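Local coordinates for protein GCN5-related N-acetyltransferase (Kribbella flavida, PDB 4H89) that probably transfers an acyl group, most likely the acetyl group of acetyl-coenzyme A, to a substrate not yet identified, at residues Asp18-Ile22 / Ala47-Met52; Ala21-Phe25 / Val72-Ala76; Pro58-Thr62 / Trp116-Phe122; Gly106-Gln111 / Leu140-Phe146. One frame throughout, in Å; residues are numbered along the deposited sequence. Where two conformers were deposited one is given.

Contact 1 (Asp18-Ile22 / Ala47-Met52)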
loop_
_atom_site.group_PDB
_atom_site.type_symbol
_atom_site.label_atom_id
_atom_site.label_comp_id
_atom_site.label_asym_id
_atom_site.label_seq_id
_atom_site.Cartn_x
_atom_site.Cartn_y
_atom_site.Cartn_z
ATOM N N ASP A 18 -1.766 26.914 -2.360
ATOM C CA ASP A 18 -0.543 26.460 -1.675
ATOM C C ASP A 18 0.254 25.446 -2.486
ATOM O O ASP A 18 1.406 25.194 -2.174
ATOM C CB ASP A 18 -0.941 25.826 -0.342
ATOM C CG ASP A 18 -1.556 26.795 0.622
ATOM O OD1 ASP A 18 -1.152 27.950 0.687
ATOM O OD2 ASP A 18 -2.423 26.328 1.417
ATOM N N TRP A 19 -0.359 24.823 -3.500
ATOM C CA TRP A 19 0.318 23.711 -4.199
ATOM C C TRP A 19 1.693 24.094 -4.784
ATOM O O TRP A 19 2.639 23.321 -4.645
ATOM C CB TRP A 19 -0.595 23.029 -5.239
ATOM C CG TRP A 19 0.135 22.062 -6.088
ATOM C CD1 TRP A 19 0.458 22.214 -7.413
ATOM C CD2 TRP A 19 0.805 20.855 -5.660
ATOM N NE1 TRP A 19 1.219 21.168 -7.821
ATOM C CE2 TRP A 19 1.422 20.306 -6.775
ATOM C CE3 TRP A 19 0.876 20.168 -4.451
ATOM C CZ2 TRP A 19 2.150 19.142 -6.714
ATOM C CZ3 TRP A 19 1.601 18.997 -4.377
ATOM C CH2 TRP A 19 2.234 18.497 -5.521
ATOM N N PRO A 20 1.833 25.265 -5.422
ATOM C CA PRO A 20 3.157 25.614 -5.924
ATOM C C PRO A 20 4.252 25.672 -4.912
ATOM O O PRO A 20 5.387 25.424 -5.259
ATOM C CB PRO A 20 2.924 26.980 -6.613
ATOM C CG PRO A 20 1.492 26.935 -7.006
ATOM C CD PRO A 20 0.830 26.244 -5.861
ATOM N N ALA A 21 3.932 25.953 -3.648
ATOM C CA ALA A 21 4.923 25.950 -2.584
ATOM C C ALA A 21 5.226 24.555 -2.101
ATOM O O ALA A 21 6.321 24.279 -1.612
ATOM C CB ALA A 21 4.419 26.800 -1.430
ATOM N N ILE A 22 4.282 23.627 -2.238
ATOM C CA ILE A 22 4.457 22.230 -1.810
ATOM C C ILE A 22 5.242 21.397 -2.810
ATOM O O ILE A 22 6.064 20.550 -2.446
ATOM C CB ILE A 22 3.068 21.576 -1.547
ATOM C CG1 ILE A 22 2.331 22.353 -0.460
ATOM C CG2 ILE A 22 3.233 20.090 -1.171
ATOM C CD1 ILE A 22 0.875 21.991 -0.364
ATOM N N ALA A 47 1.633 14.600 -9.362
ATOM C CA ALA A 47 1.993 14.803 -7.986
ATOM C C ALA A 47 0.882 15.551 -7.236
ATOM O O ALA A 47 0.536 15.176 -6.107
ATOM C CB ALA A 47 3.349 15.478 -7.880
ATOM N N ARG A 48 0.286 16.561 -7.857
ATOM C CA ARG A 48 -0.759 17.309 -7.235
ATOM C C ARG A 48 -1.975 16.413 -6.932
ATOM O O ARG A 48 -2.581 16.489 -5.849
ATOM C CB ARG A 48 -1.172 18.443 -8.136
ATOM C CG ARG A 48 -2.182 19.371 -7.506
ATOM C CD ARG A 48 -2.642 20.459 -8.453
ATOM N NE ARG A 48 -3.171 19.890 -9.706
ATOM C CZ ARG A 48 -3.325 20.578 -10.823
ATOM N NH1 ARG A 48 -3.055 21.881 -10.867
ATOM N NH2 ARG A 48 -3.729 19.935 -11.894
ATOM N N SER A 49 -2.350 15.570 -7.897
ATOM C CA SER A 49 -3.465 14.639 -7.690
ATOM C C SER A 49 -3.213 13.673 -6.537
ATOM O O SER A 49 -4.160 13.321 -5.798
ATOM C CB SER A 49 -3.748 13.868 -8.961
ATOM O OG SER A 49 -4.430 14.747 -9.854
ATOM N N LEU A 50 -1.969 13.225 -6.379
ATOM C CA LEU A 50 -1.646 12.297 -5.317
ATOM C C LEU A 50 -1.674 12.998 -3.970
ATOM O O LEU A 50 -2.036 12.383 -2.973
ATOM C CB LEU A 50 -0.283 11.673 -5.550
ATOM C CG LEU A 50 -0.217 10.604 -6.648
ATOM C CD1 LEU A 50 1.151 9.946 -6.592
ATOM C CD2 LEU A 50 -1.310 9.528 -6.531
ATOM N N TRP A 51 -1.328 14.286 -3.945
ATOM C CA TRP A 51 -1.118 14.996 -2.687
ATOM C C TRP A 51 -2.300 15.823 -2.168
ATOM O O TRP A 51 -2.638 15.773 -0.979
ATOM C CB TRP A 51 0.131 15.893 -2.807
ATOM C CG TRP A 51 0.530 16.380 -1.473
ATOM C CD1 TRP A 51 0.251 17.576 -0.916
ATOM C CD2 TRP A 51 1.243 15.626 -0.508
ATOM N NE1 TRP A 51 0.700 17.601 0.379
ATOM C CE2 TRP A 51 1.327 16.410 0.649
ATOM C CE3 TRP A 51 1.797 14.347 -0.505
ATOM C CZ2 TRP A 51 1.986 15.972 1.797
ATOM C CZ3 TRP A 51 2.439 13.901 0.647
ATOM C CH2 TRP A 51 2.506 14.707 1.782
HETATM N N MSE A 52 -2.869 16.653 -3.014
HETATM C CA MSE A 52 -4.003 17.498 -2.703
HETATM C C MSE A 52 -5.230 16.634 -2.672
HETATM O O MSE A 52 -5.351 15.684 -3.427
HETATM C CB MSE A 52 -4.155 18.611 -3.746
HETATM C CG MSE A 52 -2.966 19.549 -3.835
HETATM SE SE MSE A 52 -2.434 20.532 -2.248
HETATM C CE MSE A 52 -3.836 21.769 -2.360
#
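The indole of Trp19 lies flat against the stem of Arg48. Arg48 CG stands 3.6 Å from the centroid of the Trp19 five-membered ring, almost on its normal, in a CH-pi contact. Arg48 CB covers the same face and comes to 3.5 Å from Trp19 CE2. CG of Trp19 is anti to its own backbone N (chi1 171°), which sends the ring across to the second helix. There the far rim finds more carbon: Trp19 CH2 is 4.0 Å from Ala47 CB, and Trp19 CZ3 is 3.8 Å from Trp51 CB. Met52, present as selenomethionine, brings SE obliquely to the six-membered ring of Trp19, a Met-aromatic contact at 5.2 Å from the centroid. Ile22 extends the apolar layer. Its CG2 meets Trp51 NE1 at 3.9 Å and its CD1 meets Met52 SE at 4.1 Å.

In the next shell, Trp51 NE1 is hydrogen-bonded to Ser75 OG, which probably holds that indole in its rotation. Asp18 forms a salt bridge with Arg12. Helices 19-32 and 44-51 correspond to the helix pair that follows the first strand of the GNAT fold.

Contact 2 (Ala21-Phe25 / Val72-Ala76)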
loop_
_atom_site.group_PDB
_atom_site.type_symbol
_atom_site.label_atom_id
_atom_site.label_comp_id
_atom_site.label_asym_id
_atom_site.label_seq_id
_atom_site.Cartn_x
_atom_site.Cartn_y
_atom_site.Cartn_z
ATOM N N ALA A 21 3.932 25.953 -3.648
ATOM C CA ALA A 21 4.923 25.950 -2.584
ATOM C C ALA A 21 5.226 24.555 -2.101
ATOM O O ALA A 21 6.321 24.279 -1.612
ATOM C CB ALA A 21 4.419 26.800 -1.430
ATOM N N ILE A 22 4.282 23.627 -2.238
ATOM C CA ILE A 22 4.457 22.230 -1.810
ATOM C C ILE A 22 5.242 21.397 -2.810
ATOM O O ILE A 22 6.064 20.550 -2.446
ATOM C CB ILE A 22 3.068 21.576 -1.547
ATOM C CG1 ILE A 22 2.331 22.353 -0.460
ATOM C CG2 ILE A 22 3.233 20.090 -1.171
ATOM C CD1 ILE A 22 0.875 21.991 -0.364
ATOM N N LEU A 23 5.007 21.632 -4.089
ATOM C CA LEU A 23 5.654 20.898 -5.198
ATOM C C LEU A 23 7.176 20.748 -5.036
ATOM O O LEU A 23 7.679 19.648 -5.162
ATOM C CB LEU A 23 5.256 21.536 -6.548
ATOM C CG LEU A 23 5.971 20.977 -7.779
ATOM C CD1 LEU A 23 5.654 19.519 -8.023
ATOM C CD2 LEU A 23 5.566 21.802 -8.999
ATOM N N PRO A 24 7.903 21.841 -4.740
ATOM C CA PRO A 24 9.352 21.634 -4.558
ATOM C C PRO A 24 9.721 20.707 -3.439
ATOM O O PRO A 24 10.787 20.081 -3.510
ATOM C CB PRO A 24 9.918 23.052 -4.369
ATOM C CG PRO A 24 8.763 23.985 -4.304
ATOM C CD PRO A 24 7.512 23.260 -4.684
ATOM N N PHE A 25 8.899 20.595 -2.387
ATOM C CA PHE A 25 9.204 19.616 -1.330
ATOM C C PHE A 25 9.180 18.225 -1.854
ATOM O O PHE A 25 10.007 17.409 -1.509
ATOM C CB PHE A 25 8.187 19.609 -0.170
ATOM C CG PHE A 25 7.906 20.936 0.454
ATOM C CD1 PHE A 25 8.781 21.991 0.330
ATOM C CD2 PHE A 25 6.722 21.095 1.190
ATOM C CE1 PHE A 25 8.497 23.212 0.891
ATOM C CE2 PHE A 25 6.419 22.329 1.735
ATOM C CZ PHE A 25 7.324 23.378 1.609
ATOM N N VAL A 72 4.624 28.605 3.492
ATOM C CA VAL A 72 4.436 27.188 3.686
ATOM C C VAL A 72 5.773 26.546 4.045
ATOM O O VAL A 72 6.740 26.637 3.274
ATOM C CB VAL A 72 3.840 26.541 2.432
ATOM C CG1 VAL A 72 3.769 25.036 2.563
ATOM C CG2 VAL A 72 2.468 27.123 2.162
ATOM N N LEU A 73 5.796 25.830 5.174
ATOM C CA LEU A 73 6.986 25.159 5.710
ATOM C C LEU A 73 6.918 23.636 5.559
ATOM O O LEU A 73 7.892 22.954 5.750
ATOM C CB LEU A 73 7.098 25.470 7.190
ATOM C CG LEU A 73 7.115 26.954 7.550
ATOM C CD1 LEU A 73 7.188 27.100 9.067
ATOM C CD2 LEU A 73 8.288 27.658 6.896
ATOM N N GLY A 74 5.729 23.114 5.293
ATOM C CA GLY A 74 5.513 21.688 5.224
ATOM C C GLY A 74 4.056 21.381 4.905
ATOM O O GLY A 74 3.212 22.286 4.892
ATOM N N SER A 75 3.781 20.105 4.654
ATOM C CA SER A 75 2.427 19.720 4.302
ATOM C C SER A 75 2.196 18.279 4.698
ATOM O O SER A 75 3.135 17.471 4.790
ATOM C CB SER A 75 2.234 19.935 2.789
ATOM O OG SER A 75 0.919 19.620 2.371
ATOM N N ALA A 76 0.932 17.913 4.933
ATOM C CA ALA A 76 0.569 16.538 5.239
ATOM C C ALA A 76 -0.685 16.194 4.435
ATOM O O ALA A 76 -1.522 17.055 4.171
ATOM C CB ALA A 76 0.282 16.336 6.703
#
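Phe25 and Ile22 make the close part of this contact with strand 72-80. Phe25 turns its ring edge to the strand. Val72 O lies near the ring plane, 3.7 Å from Phe25 CZ, and Gly74 CA is 3.7 Å from Phe25 CE2. The Val72 methyl CG1 also reaches Phe25 CE2, at 3.9 Å. With Phe25 CG anti to the carbonyl carbon (chi1 -52°), the ring lies back along its helix, and Ala21 O stands above one face toward the rim. Leu73 and Gly74 both face Ala65 and form a classic beta bulge where the ring meets the strand. Deeper in, Ile22 CD1 is 3.6 Å from Ser75 OG. That hydroxyl is also hydrogen-bonded to Thr63 O, so the methyl packs on a satisfied polar group.

The other side is looser. Ala21 CB rests on Val72 CB at 3.9 Å, and both residues are partly exposed. Ile22 CG1 and Val72 CG1 are 4.3 Å apart. With an alanine at Ile22, the space next to Ser75 would probably open into a gap, and one flank of Trp51 would lose its packing.

The helix segment crosses the strand segment at -74°, with axes 8.7 Å apart. Helix 19-32 also touches both flanking strands, through Ile22 on Val64 of strand 61-66 and Phe25 on Met95 of strand 89-96.

Contact 3 (Pro58-Thr62 / Trp116-Phe122)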
loop_
_atom_site.group_PDB
_atom_site.type_symbol
_atom_site.label_atom_id
_atom_site.label_comp_id
_atom_site.label_asym_id
_atom_site.label_seq_id
_atom_site.Cartn_x
_atom_site.Cartn_y
_atom_site.Cartn_z
ATOM N N PRO A 58 -13.147 10.418 0.190
ATOM C CA PRO A 58 -13.655 9.839 1.436
ATOM C C PRO A 58 -12.751 10.150 2.607
ATOM O O PRO A 58 -11.626 9.645 2.605
ATOM C CB PRO A 58 -13.575 8.316 1.176
ATOM C CG PRO A 58 -12.394 8.177 0.243
ATOM C CD PRO A 58 -12.543 9.378 -0.679
ATOM N N GLN A 59 -13.223 10.934 3.584
ATOM C CA GLN A 59 -12.531 11.074 4.874
ATOM C C GLN A 59 -11.042 11.305 4.673
ATOM O O GLN A 59 -10.211 10.515 5.104
ATOM C CB GLN A 59 -12.764 9.832 5.730
ATOM C CG GLN A 59 -14.201 9.680 6.212
ATOM C CD GLN A 59 -14.236 9.177 7.623
ATOM O OE1 GLN A 59 -13.988 8.009 7.859
ATOM N NE2 GLN A 59 -14.529 10.067 8.580
ATOM N N SER A 60 -10.747 12.391 3.989
ATOM C CA SER A 60 -9.379 12.725 3.587
ATOM C C SER A 60 -9.178 14.205 3.743
ATOM O O SER A 60 -10.122 14.965 3.756
ATOM C CB SER A 60 -9.187 12.335 2.121
ATOM O OG SER A 60 -9.261 10.910 1.952
ATOM N N ARG A 61 -7.903 14.606 3.852
ATOM C CA ARG A 61 -7.576 15.999 4.101
ATOM C C ARG A 61 -6.133 16.253 3.752
ATOM O O ARG A 61 -5.311 15.343 3.861
ATOM C CB ARG A 61 -7.871 16.329 5.578
ATOM C CG ARG A 61 -7.484 17.728 6.079
ATOM C CD ARG A 61 -8.085 17.902 7.474
ATOM N NE ARG A 61 -7.725 19.171 8.084
ATOM C CZ ARG A 61 -6.916 19.324 9.120
ATOM N NH1 ARG A 61 -6.333 18.289 9.672
ATOM N NH2 ARG A 61 -6.710 20.526 9.557
ATOM N N THR A 62 -5.850 17.480 3.310
ATOM C CA THR A 62 -4.462 17.935 3.119
ATOM C C THR A 62 -4.296 19.207 3.898
ATOM O O THR A 62 -5.154 20.095 3.850
ATOM C CB THR A 62 -4.170 18.137 1.640
ATOM O OG1 THR A 62 -4.473 16.938 0.931
ATOM C CG2 THR A 62 -2.727 18.570 1.382
ATOM N N TRP A 116 -7.177 15.095 13.948
ATOM C CA TRP A 116 -8.153 14.948 12.878
ATOM C C TRP A 116 -8.683 13.528 12.818
ATOM O O TRP A 116 -9.889 13.320 12.722
ATOM C CB TRP A 116 -7.500 15.344 11.532
ATOM C CG TRP A 116 -8.290 14.966 10.308
ATOM C CD1 TRP A 116 -9.293 15.697 9.738
ATOM C CD2 TRP A 116 -8.157 13.776 9.537
ATOM N NE1 TRP A 116 -9.785 15.035 8.640
ATOM C CE2 TRP A 116 -9.134 13.841 8.504
ATOM C CE3 TRP A 116 -7.325 12.661 9.602
ATOM C CZ2 TRP A 116 -9.248 12.859 7.512
ATOM C CZ3 TRP A 116 -7.467 11.640 8.643
ATOM C CH2 TRP A 116 -8.418 11.758 7.610
ATOM N N ALA A 117 -7.805 12.549 12.855
ATOM C CA ALA A 117 -8.237 11.159 12.687
ATOM C C ALA A 117 -9.154 10.792 13.825
ATOM O O ALA A 117 -10.119 10.036 13.646
ATOM C CB ALA A 117 -7.026 10.241 12.623
ATOM N N GLY A 118 -8.842 11.266 15.022
ATOM C CA GLY A 118 -9.679 11.015 16.182
ATOM C C GLY A 118 -11.066 11.589 16.005
ATOM O O GLY A 118 -12.069 10.879 16.192
ATOM N N ARG A 119 -11.157 12.870 15.650
ATOM C CA ARG A 119 -12.474 13.488 15.525
ATOM C C ARG A 119 -13.256 12.943 14.359
ATOM O O ARG A 119 -14.493 12.924 14.406
ATOM C CB ARG A 119 -12.441 15.013 15.531
ATOM C CG ARG A 119 -11.831 15.663 14.365
ATOM C CD ARG A 119 -12.037 17.202 14.371
ATOM N NE ARG A 119 -11.237 17.754 13.295
ATOM C CZ ARG A 119 -9.956 18.112 13.390
ATOM N NH1 ARG A 119 -9.325 18.515 12.292
ATOM N NH2 ARG A 119 -9.318 18.105 14.557
ATOM N N GLU A 120 -12.579 12.430 13.331
ATOM C CA GLU A 120 -13.264 11.850 12.182
ATOM C C GLU A 120 -13.658 10.391 12.415
ATOM O O GLU A 120 -14.264 9.763 11.558
ATOM C CB GLU A 120 -12.384 11.939 10.958
ATOM C CG GLU A 120 -12.275 13.346 10.409
ATOM C CD GLU A 120 -13.573 13.869 9.839
ATOM O OE1 GLU A 120 -14.374 13.077 9.312
ATOM O OE2 GLU A 120 -13.753 15.088 9.913
ATOM N N GLY A 121 -13.327 9.847 13.580
ATOM C CA GLY A 121 -13.854 8.551 13.925
ATOM C C GLY A 121 -13.024 7.341 13.577
ATOM O O GLY A 121 -13.442 6.210 13.810
ATOM N N PHE A 122 -11.795 7.551 13.109
ATOM C CA PHE A 122 -10.944 6.416 12.803
ATOM C C PHE A 122 -10.611 5.689 14.105
ATOM O O PHE A 122 -10.585 6.274 15.195
ATOM C CB PHE A 122 -9.664 6.893 12.096
ATOM C CG PHE A 122 -9.861 7.371 10.665
ATOM C CD1 PHE A 122 -9.867 6.493 9.620
ATOM C CD2 PHE A 122 -10.077 8.697 10.414
ATOM C CE1 PHE A 122 -9.974 6.921 8.302
ATOM C CE2 PHE A 122 -10.154 9.162 9.100
ATOM C CZ PHE A 122 -10.143 8.272 8.038
HETATM O O HOH W 1 -13.986 6.943 10.457
#
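Gln59 and Glu120 supply the direct hydrogen bonds between these segments, and both start from one amide nitrogen. Gln59 NE2 donates to Glu120 O at 3.0 Å, fairly straight at 161° and in the Gln59 amide plane. It also donates to Glu120 OE1 at 3.1 Å, more bent at 135°, using the anti lone pair of that oxygen. Gln59 OE1 lies over one face of Phe122 and has a water 2.8 Å away. The same water approaches Glu120 O, although more acceptors surround it than it has protons.

Gln59 O is less well served. It is buried without a polar partner, at the edge of two rings: Trp116 CH2 is 3.3 Å away and Phe122 CZ 3.7 Å. Ser60 OG turns back to donate to Pro58 O.

Arg61 CB lies over one face of Trp116 toward the rim, and the extended chain then passes obliquely, with Arg61 CD 3.4 Å from Trp116 CD1. The guanidinium is tilted 22° from the indole plane. Glu120 CG covers the opposite face. Arg119 NH1 stands over one face of the Arg61 guanidinium, 4.0 Å from Arg61 NH1. Salt bridges from Arg61 NE to Asp13 and from Arg61 NH1 to Asp112 probably offset these like charges.

A Schellman motif ends the helix, with Gly121 N bonded to Gly118 O and Phe122 N to Ala117 O. The contact thus joins the start of strand 61-66 to the end of helix 105-119. Trp116 also rests on Met78 of the neighbouring strand 72-80, and Phe122 touches the C-terminal Leu173.

Contact 4 (Gly106-Gln111 / Leu140-Phe146)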
loop_
_atom_site.group_PDB
_atom_site.type_symbol
_atom_site.label_atom_id
_atom_site.label_comp_id
_atom_site.label_asym_id
_atom_site.label_seq_id
_atom_site.Cartn_x
_atom_site.Cartn_y
_atom_site.Cartn_z
ATOM N N GLY A 106 7.256 18.841 11.582
ATOM C CA GLY A 106 6.800 17.463 11.502
ATOM C C GLY A 106 5.910 17.106 12.662
ATOM O O GLY A 106 4.866 16.474 12.473
ATOM N N ARG A 107 6.320 17.485 13.875
ATOM C CA ARG A 107 5.515 17.186 15.040
ATOM C C ARG A 107 4.150 17.855 14.952
ATOM O O ARG A 107 3.126 17.234 15.248
ATOM C CB ARG A 107 6.203 17.635 16.329
ATOM C CG ARG A 107 5.476 17.192 17.588
ATOM C CD ARG A 107 5.539 18.197 18.746
ATOM N NE ARG A 107 5.043 19.530 18.383
ATOM C CZ ARG A 107 3.756 19.910 18.330
ATOM N NH1 ARG A 107 2.752 19.083 18.620
ATOM N NH2 ARG A 107 3.479 21.141 17.976
ATOM N N ALA A 108 4.122 19.120 14.572
ATOM C CA ALA A 108 2.889 19.834 14.492
ATOM C C ALA A 108 1.965 19.203 13.462
ATOM O O ALA A 108 0.758 19.043 13.697
ATOM C CB ALA A 108 3.154 21.279 14.155
ATOM N N LEU A 109 2.500 18.879 12.294
ATOM C CA LEU A 109 1.676 18.262 11.247
ATOM C C LEU A 109 1.125 16.925 11.722
ATOM O O LEU A 109 -0.045 16.622 11.452
ATOM C CB LEU A 109 2.494 18.101 9.965
ATOM C CG LEU A 109 2.837 19.330 9.160
ATOM C CD1 LEU A 109 3.919 18.973 8.145
ATOM C CD2 LEU A 109 1.593 19.850 8.480
ATOM N N CYS A 110 1.947 16.108 12.353
ATOM C CA CYS A 110 1.471 14.793 12.758
ATOM C C CYS A 110 0.497 14.876 13.920
ATOM O O CYS A 110 -0.474 14.129 13.936
ATOM C CB CYS A 110 2.653 13.892 13.096
ATOM S SG CYS A 110 2.187 12.150 13.329
ATOM N N GLN A 111 0.743 15.738 14.889
ATOM C CA GLN A 111 -0.226 15.892 15.964
ATOM C C GLN A 111 -1.579 16.350 15.424
ATOM O O GLN A 111 -2.627 15.872 15.835
ATOM C CB GLN A 111 0.268 16.856 17.027
ATOM C CG GLN A 111 -0.668 16.956 18.226
ATOM C CD GLN A 111 -0.792 15.624 18.959
ATOM O OE1 GLN A 111 0.210 15.065 19.339
ATOM N NE2 GLN A 111 -1.991 15.062 19.025
ATOM N N LEU A 140 10.346 10.455 16.059
ATOM C CA LEU A 140 9.272 11.421 16.208
ATOM C C LEU A 140 7.936 10.683 16.269
ATOM O O LEU A 140 7.141 10.921 17.163
ATOM C CB LEU A 140 9.273 12.419 15.030
ATOM C CG LEU A 140 8.058 13.363 14.935
ATOM C CD1 LEU A 140 7.955 14.227 16.164
ATOM C CD2 LEU A 140 8.117 14.218 13.675
ATOM N N TRP A 141 7.732 9.729 15.370
ATOM C CA TRP A 141 6.478 8.993 15.373
ATOM C C TRP A 141 6.336 8.188 16.674
ATOM O O TRP A 141 5.248 8.140 17.250
ATOM C CB TRP A 141 6.352 8.066 14.184
ATOM C CG TRP A 141 6.533 8.614 12.840
ATOM C CD1 TRP A 141 7.031 7.911 11.728
ATOM C CD2 TRP A 141 6.270 9.897 12.399
ATOM N NE1 TRP A 141 7.060 8.686 10.660
ATOM C CE2 TRP A 141 6.579 9.919 11.013
ATOM C CE3 TRP A 141 5.778 11.039 12.985
ATOM C CZ2 TRP A 141 6.471 11.053 10.240
ATOM C CZ3 TRP A 141 5.689 12.177 12.230
ATOM C CH2 TRP A 141 6.007 12.186 10.859
ATOM N N GLN A 142 7.407 7.553 17.136
ATOM C CA GLN A 142 7.370 6.865 18.436
ATOM C C GLN A 142 6.974 7.825 19.553
ATOM O O GLN A 142 6.202 7.449 20.453
ATOM C CB GLN A 142 8.711 6.179 18.727
ATOM C CG GLN A 142 8.927 4.967 17.837
ATOM C CD GLN A 142 10.298 4.368 17.968
ATOM O OE1 GLN A 142 11.297 5.093 18.081
ATOM N NE2 GLN A 142 10.373 3.061 17.877
ATOM N N SER A 143 7.516 9.041 19.534
ATOM C CA SER A 143 7.195 10.027 20.571
ATOM C C SER A 143 5.726 10.448 20.554
ATOM O O SER A 143 5.219 10.951 21.557
ATOM C CB SER A 143 8.093 11.264 20.466
ATOM O OG SER A 143 7.671 12.170 19.458
ATOM N N LEU A 144 5.056 10.196 19.426
ATOM C CA LEU A 144 3.650 10.518 19.237
ATOM C C LEU A 144 2.785 9.294 19.323
ATOM O O LEU A 144 1.626 9.340 18.934
ATOM C CB LEU A 144 3.442 11.232 17.913
ATOM C CG LEU A 144 4.047 12.636 17.884
ATOM C CD1 LEU A 144 4.005 13.156 16.455
ATOM C CD2 LEU A 144 3.368 13.565 18.869
ATOM N N GLY A 145 3.335 8.182 19.800
ATOM C CA GLY A 145 2.543 7.013 20.118
ATOM C C GLY A 145 2.554 5.873 19.127
ATOM O O GLY A 145 1.923 4.859 19.365
ATOM N N PHE A 146 3.250 6.018 18.011
ATOM C CA PHE A 146 3.340 4.938 17.031
ATOM C C PHE A 146 4.359 3.911 17.457
ATOM O O PHE A 146 5.348 4.245 18.085
ATOM C CB PHE A 146 3.751 5.478 15.654
ATOM C CG PHE A 146 2.688 6.257 14.941
ATOM C CD1 PHE A 146 2.499 7.587 15.223
ATOM C CD2 PHE A 146 1.971 5.681 13.922
ATOM C CE1 PHE A 146 1.500 8.290 14.596
ATOM C CE2 PHE A 146 0.962 6.387 13.293
ATOM C CZ PHE A 146 0.760 7.698 13.591
#
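Leu140 sets one methyl on the backbone of the facing helix and the other on a side chain. CD2 lies 3.7 Å from Arg107 N, over the Gly106-Arg107 peptide. CD1 turns to the stem of Arg107, 3.8 Å from its CB, and the two side chains cross at about a right angle. Gly106 makes this approach possible, since a CB there would be only 3.2 Å from Leu140 CD2. Cut back to alanine, Leu140 would probably leave a gap over Gly106 and remove part of the apolar support of the Arg107 stem.

Gly106 closes a sequence that fits the R/Q-x-x-G-x-G/A motif of GNAT enzymes, which in relatives binds the coenzyme A pyrophosphate. The facing helix 135-143 leads into the late strands of the same fold.

One turn on, SG of Cys110 is anti to the backbone N (chi1 -170°) and points toward Phe146, with Trp141 alongside. It meets both rings obliquely, 4.4 Å from the centroid of the Trp141 six-membered ring and 5.3 Å from that of Phe146. Cys110 CB touches Trp141 CZ3 at 3.6 Å. Phe127 ties the two rings together from the sheet, stacked with Phe146 and edge-to-face with Trp141. Leu144 splits its methyls: CD1 packs on Cys110 CB, and CD2 reaches Gln111 OE1 at 3.5 Å. Gln111 NE2 is bonded to Asp115. Gly145 ends the second helix in a Schellman motif, in which Phe146 N bonds to Trp141 O.

Contacts 1 and 2 are buried and share Ala21 and Ile22. Contact 1 sets helix 19-32 against helix 44-51 by aromatic and aliphatic packing. Contact 2 sets the same helix on the sheet, with apolar side chains on a strand. Contacts 3 and 4 are only partly buried and both use helix 105-119, at its end and near its start. Contact 4 is carbon and sulfur packing, whereas contact 3, at the start of strand 61-66, depends on amide hydrogen bonds, a water and arginines with outside acidic partners. Thr62 links contact 3 to contact 1 through Trp51 O. Leu109 brings contact 4 against strand 72-80 of contact 2. Contacts 1 and 4 lie on opposite sides of the chain's centre.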